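Long-range contacts in putative lipoprotein (Parabacteroides distasonis ATCC 8503, PDB 3JX8), which is of unknown function but, as a putative lipoprotein with an auto-transporter adhesin head domain, may serve in cell adhesion or lipid binding at the bacterial surface: residues S31-E35 against P86-I91; F54-V58 against I68-S72; S108-P114 against N129-P135; E142-A146 against L161-L165. All blocks are in the same frame, centred on the assembly; numbering follows the deposited sequence.

Interaction 1. Residues S31-E35 against P86-I91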
# COMPACT_ATOMS: atom_id res chain seq x y z
N SER A 31 4.07 11.40 -19.71
CA SER A 31 3.59 12.69 -19.22
C SER A 31 2.55 13.34 -20.11
O SER A 31 2.18 14.48 -19.86
CB SER A 31 4.77 13.66 -19.05
OG SER A 31 5.32 14.03 -20.31
N ALA A 32 2.05 12.62 -21.10
CA ALA A 32 1.11 13.20 -22.07
C ALA A 32 -0.21 13.58 -21.42
O ALA A 32 -0.60 13.04 -20.40
CB ALA A 32 0.85 12.24 -23.22
N ASP A 33 -0.90 14.52 -22.05
CA ASP A 33 -2.35 14.63 -21.90
C ASP A 33 -2.99 13.69 -22.91
O ASP A 33 -2.89 13.88 -24.12
CB ASP A 33 -2.80 16.06 -22.13
CG ASP A 33 -2.31 17.00 -21.04
OD1 ASP A 33 -2.19 16.59 -19.86
OD2 ASP A 33 -2.06 18.18 -21.34
N PHE A 34 -3.63 12.65 -22.38
CA PHE A 34 -4.19 11.57 -23.16
C PHE A 34 -5.69 11.70 -23.04
O PHE A 34 -6.23 11.62 -21.96
CB PHE A 34 -3.69 10.25 -22.57
CG PHE A 34 -3.94 9.00 -23.40
CD1 PHE A 34 -5.12 8.82 -24.12
CD2 PHE A 34 -3.03 7.97 -23.35
CE1 PHE A 34 -5.34 7.64 -24.82
CE2 PHE A 34 -3.23 6.80 -24.08
CZ PHE A 34 -4.37 6.63 -24.81
N GLU A 35 -6.37 11.93 -24.15
CA GLU A 35 -7.83 11.92 -24.21
C GLU A 35 -8.34 10.64 -24.85
O GLU A 35 -7.98 10.33 -25.99
CB GLU A 35 -8.34 13.05 -25.08
CG GLU A 35 -8.12 14.40 -24.52
CD GLU A 35 -8.59 15.48 -25.47
OE1 GLU A 35 -9.20 15.16 -26.54
OE2 GLU A 35 -8.37 16.66 -25.14
N PRO A 86 9.34 16.29 -23.44
CA PRO A 86 8.67 16.97 -24.54
C PRO A 86 8.32 18.40 -24.20
O PRO A 86 8.19 18.74 -23.04
CB PRO A 86 7.39 16.14 -24.74
CG PRO A 86 7.18 15.43 -23.51
CD PRO A 86 8.51 15.21 -22.89
N THR A 87 8.19 19.24 -25.23
CA THR A 87 7.64 20.58 -25.07
C THR A 87 6.12 20.52 -25.25
O THR A 87 5.42 21.38 -24.76
CB THR A 87 8.28 21.60 -26.02
OG1 THR A 87 8.02 21.25 -27.38
CG2 THR A 87 9.79 21.65 -25.80
N VAL A 88 5.60 19.48 -25.92
CA VAL A 88 4.16 19.29 -26.14
C VAL A 88 3.98 17.79 -26.23
O VAL A 88 4.80 17.13 -26.86
CB VAL A 88 3.70 19.84 -27.53
CG1 VAL A 88 2.17 19.68 -27.70
CG2 VAL A 88 4.07 21.27 -27.71
N TYR A 89 2.94 17.24 -25.63
CA TYR A 89 2.70 15.80 -25.70
C TYR A 89 1.23 15.54 -25.46
O TYR A 89 0.75 15.69 -24.33
CB TYR A 89 3.61 15.06 -24.73
CG TYR A 89 3.65 13.55 -24.85
CD1 TYR A 89 3.09 12.86 -25.93
CD2 TYR A 89 4.30 12.79 -23.88
CE1 TYR A 89 3.14 11.47 -26.01
CE2 TYR A 89 4.37 11.40 -23.97
CZ TYR A 89 3.79 10.75 -25.03
OH TYR A 89 3.89 9.39 -25.11
N LYS A 90 0.52 15.21 -26.54
CA LYS A 90 -0.92 15.01 -26.53
C LYS A 90 -1.23 13.72 -27.26
O LYS A 90 -0.61 13.42 -28.30
CB LYS A 90 -1.63 16.16 -27.23
CG LYS A 90 -1.46 17.49 -26.55
CD LYS A 90 -2.33 18.61 -27.15
CE LYS A 90 -1.75 19.17 -28.42
NZ LYS A 90 -2.64 20.21 -29.03
N ILE A 91 -2.19 12.98 -26.72
CA ILE A 91 -2.62 11.74 -27.32
C ILE A 91 -4.15 11.77 -27.40
O ILE A 91 -4.82 12.16 -26.43
CB ILE A 91 -2.19 10.52 -26.48
CG1 ILE A 91 -0.66 10.52 -26.29
CG2 ILE A 91 -2.71 9.20 -27.13
CD1 ILE A 91 -0.12 9.54 -25.23
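Ala-32 is the small bump here, and the ring of Tyr-89 is the flat floor it sits on. The methyl lies over the middle of the ring, with Ala-32 CB 3.4 Å from the Tyr-89 ring centroid and 6° off its normal, a CH-pi contact. The first torsion of Tyr-89 (-170°) sets CG opposite the backbone N and brings the ring face against this methyl. Ser-31 OG stays at the rim of the same ring, near its plane, and also brushes Pro-86.

The roles then reverse. Ile-91 is the bump and Phe-34 the floor: Ile-91 CG2 stands 3.6 Å from the centroid of the Phe-34 ring, close to its normal. The other branch of Ile-91 reaches into the angle between Ala-32 and Phe-34, where Ile-91 CD1 comes 3.5 Å from Ala-32 CB. Phe-28 meets the Phe-34 ring edge-to-face, and Ile-68 of strand 65-70 packs against Phe-34, Tyr-89 and Ile-91.

Behind this packing the strands run parallel, 13° apart. Asp-33 N bonds to Tyr-89 O, Ile-91 N to Asp-33 O at 2.8 Å, and Glu-35 N to Ile-91 O at 2.8 Å.

Asp-33 and Lys-90, neighbours across the strands, turn their side chains to the opposite face from Phe-34 and Ile-91. The chemistry is therefore two-sided: carbon against aromatic faces inward, charged side chains outward, and a backbone seam between them.

Interaction 2. Residues F54-V58 against I68-S72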
# COMPACT_ATOMS: atom_id res chain seq x y z
N PHE A 54 9.58 10.82 -31.29
CA PHE A 54 8.92 9.60 -31.82
C PHE A 54 9.87 8.41 -31.92
O PHE A 54 9.47 7.30 -31.71
CB PHE A 54 8.32 9.83 -33.22
CG PHE A 54 7.00 10.56 -33.21
CD1 PHE A 54 5.85 9.94 -32.76
CD2 PHE A 54 6.91 11.87 -33.66
CE1 PHE A 54 4.63 10.61 -32.75
CE2 PHE A 54 5.68 12.53 -33.66
CZ PHE A 54 4.55 11.89 -33.19
N ASP A 55 11.12 8.66 -32.28
CA ASP A 55 12.15 7.63 -32.35
C ASP A 55 12.40 6.94 -31.01
O ASP A 55 12.98 5.86 -31.01
CB ASP A 55 13.49 8.22 -32.80
CG ASP A 55 13.47 8.69 -34.26
OD1 ASP A 55 12.64 8.16 -35.03
OD2 ASP A 55 14.25 9.62 -34.62
N TYR A 56 11.99 7.57 -29.91
CA TYR A 56 12.20 7.05 -28.57
C TYR A 56 10.94 6.48 -27.93
O TYR A 56 10.97 6.12 -26.77
CB TYR A 56 12.77 8.15 -27.68
CG TYR A 56 14.10 8.62 -28.17
CD1 TYR A 56 14.20 9.65 -29.10
CD2 TYR A 56 15.29 8.01 -27.75
CE1 TYR A 56 15.42 10.08 -29.58
CE2 TYR A 56 16.51 8.45 -28.22
CZ TYR A 56 16.55 9.50 -29.14
OH TYR A 56 17.73 9.96 -29.64
N LEU A 57 9.85 6.40 -28.68
CA LEU A 57 8.54 6.10 -28.14
C LEU A 57 7.97 4.85 -28.82
O LEU A 57 8.14 4.67 -30.01
CB LEU A 57 7.64 7.31 -28.42
CG LEU A 57 6.35 7.58 -27.67
CD1 LEU A 57 6.67 7.78 -26.18
CD2 LEU A 57 5.60 8.80 -28.28
N VAL A 58 7.35 3.96 -28.07
CA VAL A 58 6.56 2.86 -28.64
C VAL A 58 5.14 3.34 -28.67
O VAL A 58 4.67 3.91 -27.69
CB VAL A 58 6.65 1.58 -27.76
CG1 VAL A 58 5.67 0.51 -28.26
CG2 VAL A 58 8.12 1.09 -27.70
N ILE A 68 1.70 2.66 -25.27
CA ILE A 68 2.40 3.93 -25.50
C ILE A 68 3.38 4.13 -24.34
O ILE A 68 2.97 4.32 -23.19
CB ILE A 68 1.42 5.13 -25.62
CG1 ILE A 68 0.55 4.95 -26.86
CG2 ILE A 68 2.18 6.49 -25.69
CD1 ILE A 68 -0.56 5.99 -27.04
N TYR A 69 4.67 4.05 -24.62
CA TYR A 69 5.66 4.25 -23.57
C TYR A 69 7.03 4.49 -24.17
O TYR A 69 7.27 4.11 -25.32
CB TYR A 69 5.69 3.03 -22.64
CG TYR A 69 5.86 1.73 -23.36
CD1 TYR A 69 7.10 1.30 -23.74
CD2 TYR A 69 4.78 0.91 -23.62
CE1 TYR A 69 7.29 0.12 -24.40
CE2 TYR A 69 4.97 -0.31 -24.30
CZ TYR A 69 6.22 -0.67 -24.68
OH TYR A 69 6.46 -1.86 -25.35
N PRO A 70 7.93 5.13 -23.40
CA PRO A 70 9.30 5.31 -23.88
C PRO A 70 9.99 3.98 -24.08
O PRO A 70 9.79 3.06 -23.29
CB PRO A 70 9.98 6.10 -22.76
CG PRO A 70 8.86 6.73 -22.02
CD PRO A 70 7.73 5.77 -22.09
N LYS A 71 10.78 3.88 -25.15
CA LYS A 71 11.57 2.69 -25.38
C LYS A 71 12.59 2.45 -24.25
O LYS A 71 13.03 3.39 -23.57
CB LYS A 71 12.34 2.80 -26.69
CG LYS A 71 11.49 2.80 -27.93
CD LYS A 71 12.37 2.91 -29.18
CE LYS A 71 11.48 3.07 -30.42
NZ LYS A 71 12.23 3.26 -31.68
N SER A 72 12.98 1.19 -24.12
CA SER A 72 14.16 0.82 -23.36
C SER A 72 15.38 1.45 -23.95
O SER A 72 15.48 1.58 -25.16
CB SER A 72 14.41 -0.67 -23.41
OG SER A 72 13.38 -1.37 -22.78
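Val-58 and Tyr-69 lie side by side and point the same way from the antiparallel hairpin of strands 57-62 and 65-70. The tyrosine takes the less common first torsion, its CG between backbone N and carbonyl carbon (chi1 52°), which swings the ring back beside the partner strand. There one ring face receives Val-58 CB, off-centre toward the rim, in a CH-pi contact 3.9 Å from the ring centroid. The valine straddles that rim: Val-58 CG2 is 3.5 Å from Tyr-69 CE1, while CG1 lies nearer CZ and OH.

Lys-71 does the longer reaching. Its chain is extended from CG to NZ, chi2 through chi4 all near 180°, and runs back across the turn leading into strand 57-62. Its methylenes pass the carbonyls of Tyr-56 and Asp-55 before Lys-71 NZ donates to Asp-55 O at 2.8 Å, approaching from above the carbonyl plane. The Asp-55 carboxylate is not the partner, since Asp-55 OD1 stays 5.9 Å from Lys-71 NZ.

The backbones are pinned by Val-58 N to Tyr-69 O at 2.8 Å, the reciprocal Tyr-69 N to Val-58 O at 3.1 Å, and Lys-71 N to Tyr-56 O at 2.8 Å and 172°. On the other face, Leu-57 and Pro-70 both pack on Leu-84.

Lys-71 thus ties down the turn twice, through its amide and its ammonium group, and the ammonium is met by a neutral carbonyl rather than by a salt bridge.

Interaction 3. Residues S108-P114 against N129-P135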
# COMPACT_ATOMS: atom_id res chain seq x y z
N SER A 108 -1.76 12.88 -17.71
CA SER A 108 -3.14 13.05 -17.41
C SER A 108 -3.99 12.26 -18.40
O SER A 108 -3.82 12.37 -19.60
CB SER A 108 -3.44 14.53 -17.42
OG SER A 108 -4.82 14.75 -17.45
N PHE A 109 -4.85 11.40 -17.90
CA PHE A 109 -5.68 10.57 -18.73
C PHE A 109 -7.12 10.95 -18.48
O PHE A 109 -7.58 10.82 -17.36
CB PHE A 109 -5.44 9.12 -18.38
CG PHE A 109 -6.13 8.18 -19.29
CD1 PHE A 109 -7.49 7.94 -19.16
CD2 PHE A 109 -5.43 7.52 -20.30
CE1 PHE A 109 -8.14 7.03 -19.98
CE2 PHE A 109 -6.08 6.64 -21.16
CZ PHE A 109 -7.45 6.40 -21.01
N ILE A 110 -7.83 11.39 -19.52
CA ILE A 110 -9.18 11.99 -19.39
C ILE A 110 -10.19 11.37 -20.34
O ILE A 110 -9.93 11.28 -21.54
CB ILE A 110 -9.13 13.52 -19.68
CG1 ILE A 110 -8.12 14.17 -18.71
CG2 ILE A 110 -10.50 14.17 -19.54
CD1 ILE A 110 -7.95 15.70 -18.88
N ILE A 111 -11.33 10.93 -19.80
CA ILE A 111 -12.49 10.47 -20.57
C ILE A 111 -13.59 11.50 -20.33
O ILE A 111 -13.93 11.76 -19.17
CB ILE A 111 -13.00 9.09 -20.10
CG1 ILE A 111 -11.90 8.06 -20.23
CG2 ILE A 111 -14.24 8.68 -20.88
CD1 ILE A 111 -12.37 6.64 -19.96
N SER A 112 -14.14 12.07 -21.41
CA SER A 112 -15.07 13.20 -21.27
C SER A 112 -16.52 12.96 -21.65
O SER A 112 -17.37 13.73 -21.23
CB SER A 112 -14.58 14.40 -22.07
OG SER A 112 -13.48 15.01 -21.43
N LYS A 113 -16.80 11.92 -22.44
CA LYS A 113 -18.14 11.66 -22.93
C LYS A 113 -18.83 10.62 -22.08
O LYS A 113 -18.15 9.90 -21.34
CB LYS A 113 -18.07 11.19 -24.38
CG LYS A 113 -17.45 12.22 -25.32
CD LYS A 113 -17.55 11.79 -26.77
CE LYS A 113 -16.82 12.75 -27.72
NZ LYS A 113 -17.24 12.54 -29.15
N PRO A 114 -20.17 10.50 -22.19
CA PRO A 114 -20.91 9.46 -21.51
C PRO A 114 -20.35 8.11 -21.86
O PRO A 114 -20.20 7.78 -23.03
CB PRO A 114 -22.33 9.59 -22.08
CG PRO A 114 -22.43 10.98 -22.48
CD PRO A 114 -21.08 11.35 -22.99
N ASN A 129 -2.68 12.02 -13.09
CA ASN A 129 -4.12 12.02 -12.83
C ASN A 129 -4.94 11.29 -13.88
O ASN A 129 -4.57 11.23 -15.07
CB ASN A 129 -4.66 13.42 -12.61
CG ASN A 129 -4.45 14.32 -13.79
OD1 ASN A 129 -3.35 14.74 -14.04
ND2 ASN A 129 -5.53 14.69 -14.48
N VAL A 130 -6.00 10.64 -13.42
CA VAL A 130 -7.04 10.11 -14.27
C VAL A 130 -8.32 10.82 -13.89
O VAL A 130 -8.64 10.90 -12.68
CB VAL A 130 -7.19 8.62 -14.09
CG1 VAL A 130 -8.30 8.07 -14.98
CG2 VAL A 130 -5.84 7.95 -14.33
N GLU A 131 -9.02 11.34 -14.89
CA GLU A 131 -10.31 11.99 -14.71
C GLU A 131 -11.38 11.41 -15.60
O GLU A 131 -11.28 11.48 -16.84
CB GLU A 131 -10.21 13.47 -14.99
CG GLU A 131 -9.08 14.13 -14.28
CD GLU A 131 -9.14 15.66 -14.35
OE1 GLU A 131 -10.10 16.22 -14.96
OE2 GLU A 131 -8.22 16.28 -13.78
N LEU A 132 -12.39 10.83 -14.99
CA LEU A 132 -13.58 10.38 -15.68
C LEU A 132 -14.57 11.52 -15.55
O LEU A 132 -15.30 11.62 -14.56
CB LEU A 132 -14.11 9.07 -15.09
CG LEU A 132 -13.06 7.96 -14.99
CD1 LEU A 132 -13.69 6.63 -14.50
CD2 LEU A 132 -12.36 7.77 -16.29
N ARG A 133 -14.55 12.43 -16.51
CA ARG A 133 -15.38 13.63 -16.44
C ARG A 133 -16.79 13.39 -16.88
O ARG A 133 -17.69 14.04 -16.41
CB ARG A 133 -14.78 14.76 -17.28
CG ARG A 133 -13.42 15.17 -16.80
CD ARG A 133 -12.87 16.30 -17.63
NE ARG A 133 -11.63 16.82 -17.06
CZ ARG A 133 -10.81 17.69 -17.68
NH1 ARG A 133 -11.07 18.11 -18.91
NH2 ARG A 133 -9.70 18.12 -17.07
N GLY A 134 -16.97 12.47 -17.80
CA GLY A 134 -18.30 12.21 -18.33
C GLY A 134 -19.07 11.28 -17.41
O GLY A 134 -18.47 10.66 -16.52
N PRO A 135 -20.37 11.17 -17.62
CA PRO A 135 -21.16 10.19 -16.87
C PRO A 135 -20.72 8.78 -17.16
O PRO A 135 -20.61 8.39 -18.32
CB PRO A 135 -22.59 10.41 -17.37
CG PRO A 135 -22.58 11.73 -18.05
CD PRO A 135 -21.20 11.96 -18.53
O HOH W 1 -16.29 9.92 -18.54
O HOH W 2 -13.86 17.54 -20.50
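Ser-108 to Ile-111 and Asn-129 to Leu-132 are parallel strands in register, stacked as successive rungs along the wall of the elongated beta domain, and the contact carries on through the turns that follow. Their axes are 4.7 Å apart and only 6° from parallel.

The backbone seam zips steadily: Phe-109 N to Asn-129 O at 2.8 Å, Glu-131 N to Phe-109 O, Ile-111 N to Glu-131 O, then Arg-133 N to Ile-111 O. The last carbonyl also takes a weak bond from Gly-134 N and a hydrogen bond from a water, which lies between the turns and also donates weakly to Lys-113 O.

On the inner face Ile-111 and Leu-132 lie side by side, Ile-111 CD1 3.8 Å from Leu-132 CD2, and Phe-109 and Val-130 fill the next level.

The outer face is mostly polar, with Ile-110 among its residues. Arg-133, extended from CG to NE, folds back over Ile-110, whose CD1 sits 3.5 Å from Arg-133 NH2 over one face of the guanidinium. In the guanidinium plane, NE and NH2 grip a single oxygen side-on, with Arg-133 NE to Glu-131 OE1 at 2.7 Å; a second water bridges Arg-133 NH1 and Ser-112 OG. The two-nitrogen grip probably fixes the rotation of the guanidinium. At the strand start, Asn-129 ND2 makes a weak bond to Ser-108 OG.

Gly-134 passes close under Ser-112 and Lys-113, and Pro-114 then rests beside Pro-135. Parallel strands of successive coils, stacked in register, are characteristic of a parallel beta-helix, consistent with the pectate-lyase-like clan of this family.

Interaction 4. Residues E142-A146 against L161-L165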
# COMPACT_ATOMS: atom_id res chain seq x y z
N GLU A 142 -13.47 -0.06 -11.02
CA GLU A 142 -12.39 -0.23 -10.04
C GLU A 142 -11.32 0.82 -10.30
O GLU A 142 -10.87 0.99 -11.44
CB GLU A 142 -11.84 -1.63 -10.18
CG GLU A 142 -10.97 -2.05 -9.06
CD GLU A 142 -10.56 -3.51 -9.15
OE1 GLU A 142 -11.45 -4.37 -9.28
OE2 GLU A 142 -9.35 -3.79 -9.04
N CYS A 143 -10.99 1.59 -9.27
CA CYS A 143 -9.95 2.64 -9.30
C CYS A 143 -8.83 2.32 -8.32
O CYS A 143 -8.99 2.45 -7.08
CB CYS A 143 -10.54 3.97 -8.86
SG CYS A 143 -11.77 4.63 -9.96
N ASN A 144 -7.70 1.91 -8.85
CA ASN A 144 -6.57 1.55 -8.04
C ASN A 144 -5.46 2.50 -8.31
O ASN A 144 -5.13 2.80 -9.48
CB ASN A 144 -6.15 0.16 -8.39
CG ASN A 144 -7.28 -0.82 -8.24
OD1 ASN A 144 -8.03 -0.75 -7.26
ND2 ASN A 144 -7.43 -1.71 -9.20
N MSE A 145 -4.85 2.99 -7.23
CA MSE A 145 -3.65 3.77 -7.40
C MSE A 145 -2.56 3.59 -6.33
O MSE A 145 -2.84 3.25 -5.14
CB MSE A 145 -4.00 5.22 -7.57
CG MSE A 145 -4.53 5.91 -6.38
SE MSE A 145 -4.04 7.80 -6.66
CE MSE A 145 -2.10 7.68 -6.41
N ALA A 146 -1.31 3.73 -6.78
CA ALA A 146 -0.16 3.72 -5.90
C ALA A 146 0.67 4.93 -6.27
O ALA A 146 1.26 5.02 -7.38
CB ALA A 146 0.65 2.41 -6.04
N LEU A 161 -18.56 -0.32 -6.98
CA LEU A 161 -17.39 0.56 -7.06
C LEU A 161 -16.35 0.05 -6.10
O LEU A 161 -16.64 -0.23 -4.93
CB LEU A 161 -17.75 1.99 -6.67
CG LEU A 161 -16.55 2.96 -6.55
CD1 LEU A 161 -15.88 3.21 -7.91
CD2 LEU A 161 -16.98 4.29 -5.90
N SER A 162 -15.11 -0.04 -6.56
CA SER A 162 -14.03 -0.40 -5.67
C SER A 162 -12.85 0.55 -5.85
O SER A 162 -12.37 0.72 -6.97
CB SER A 162 -13.60 -1.82 -5.98
OG SER A 162 -12.42 -2.10 -5.30
N CYS A 163 -12.39 1.16 -4.76
CA CYS A 163 -11.19 2.01 -4.80
C CYS A 163 -10.16 1.59 -3.78
O CYS A 163 -10.48 1.51 -2.57
CB CYS A 163 -11.55 3.46 -4.50
SG CYS A 163 -12.82 4.13 -5.55
N SER A 164 -8.92 1.40 -4.25
CA SER A 164 -7.78 1.10 -3.41
C SER A 164 -6.66 2.09 -3.71
O SER A 164 -6.24 2.26 -4.86
CB SER A 164 -7.28 -0.29 -3.68
OG SER A 164 -8.35 -1.19 -3.54
N LEU A 165 -6.18 2.70 -2.65
CA LEU A 165 -5.17 3.74 -2.69
C LEU A 165 -3.99 3.30 -1.84
O LEU A 165 -4.16 3.01 -0.65
CB LEU A 165 -5.78 5.03 -2.12
CG LEU A 165 -4.89 6.23 -1.82
CD1 LEU A 165 -3.95 6.54 -2.95
CD2 LEU A 165 -5.83 7.42 -1.51
O HOH W 3 -12.92 -5.36 -6.40
O HOH W 4 -9.81 -1.87 -5.60
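The side-chain amide of Asn-144 and the carboxylate of Glu-142 are the flat groups, both standing over the Ser-162 and Ser-164 face of the strand pair. Asn-144 ND2 gives an in-plane N-H to Glu-142 OE2 at 2.8 Å and 170°, meeting the anti lone pair of that oxygen; the same nitrogen also bonds Asn-123 OD1 on the preceding rung. The other end of the amide turns to the serines, with Asn-144 OD1 3.7 Å from Ser-164 CB.

A water sits where three side chains converge: it donates to Asn-144 OD1 at 2.7 Å and lies 2.6 Å from both Ser-162 OG and Ser-164 OG. The hydroxyl of Ser-162, trans to the amide N, points toward this water, while Ser-164, with OG beside its backbone N (chi1 -54°), reaches the same spot. Polar side chains thus reach across the rungs through one shared solvent molecule.

The reverse face is apolar. Selenomethionine Met-145 and Leu-165 lie side by side, Met-145 CG 3.5 Å from Leu-165 CD1, and Cys-143 CB packs against Cys-163 SG; both levels face strands 150-153 and 170-174 across the interior.

Between the faces run Cys-143 N to Ser-162 O, Ser-164 N to Cys-143 O, and Met-145 N to Ser-164 O. With axes 2° apart and in-register residues one rung on, this is the regular stacking of a parallel beta-helix, an inner row of cysteine, selenomethionine and leucine beneath an outer row of glutamate, asparagine and serine.

Overall arrangement
Interactions 3 and 4 are parallel rung-on-rung contacts on two different walls of the beta-helix, their nearest atoms about 5 Å apart; interaction 4 is closest to the centre of the chain, about 8 Å from it, centre to centre. Interaction 1 belongs to the same wall as interaction 3, strand 33-38 being hydrogen-bonded to strand 108-111, with Phe-34 packed on Phe-109. Interaction 2, an antiparallel hairpin at the end of the run of strands that also holds interaction 4, lies farthest out and meets interaction 1 through Tyr-89 and Ile-68. All four are partly buried: 1, 3 and 4 have apolar inward and largely polar outward faces, whereas a lysine reach marks interaction 2.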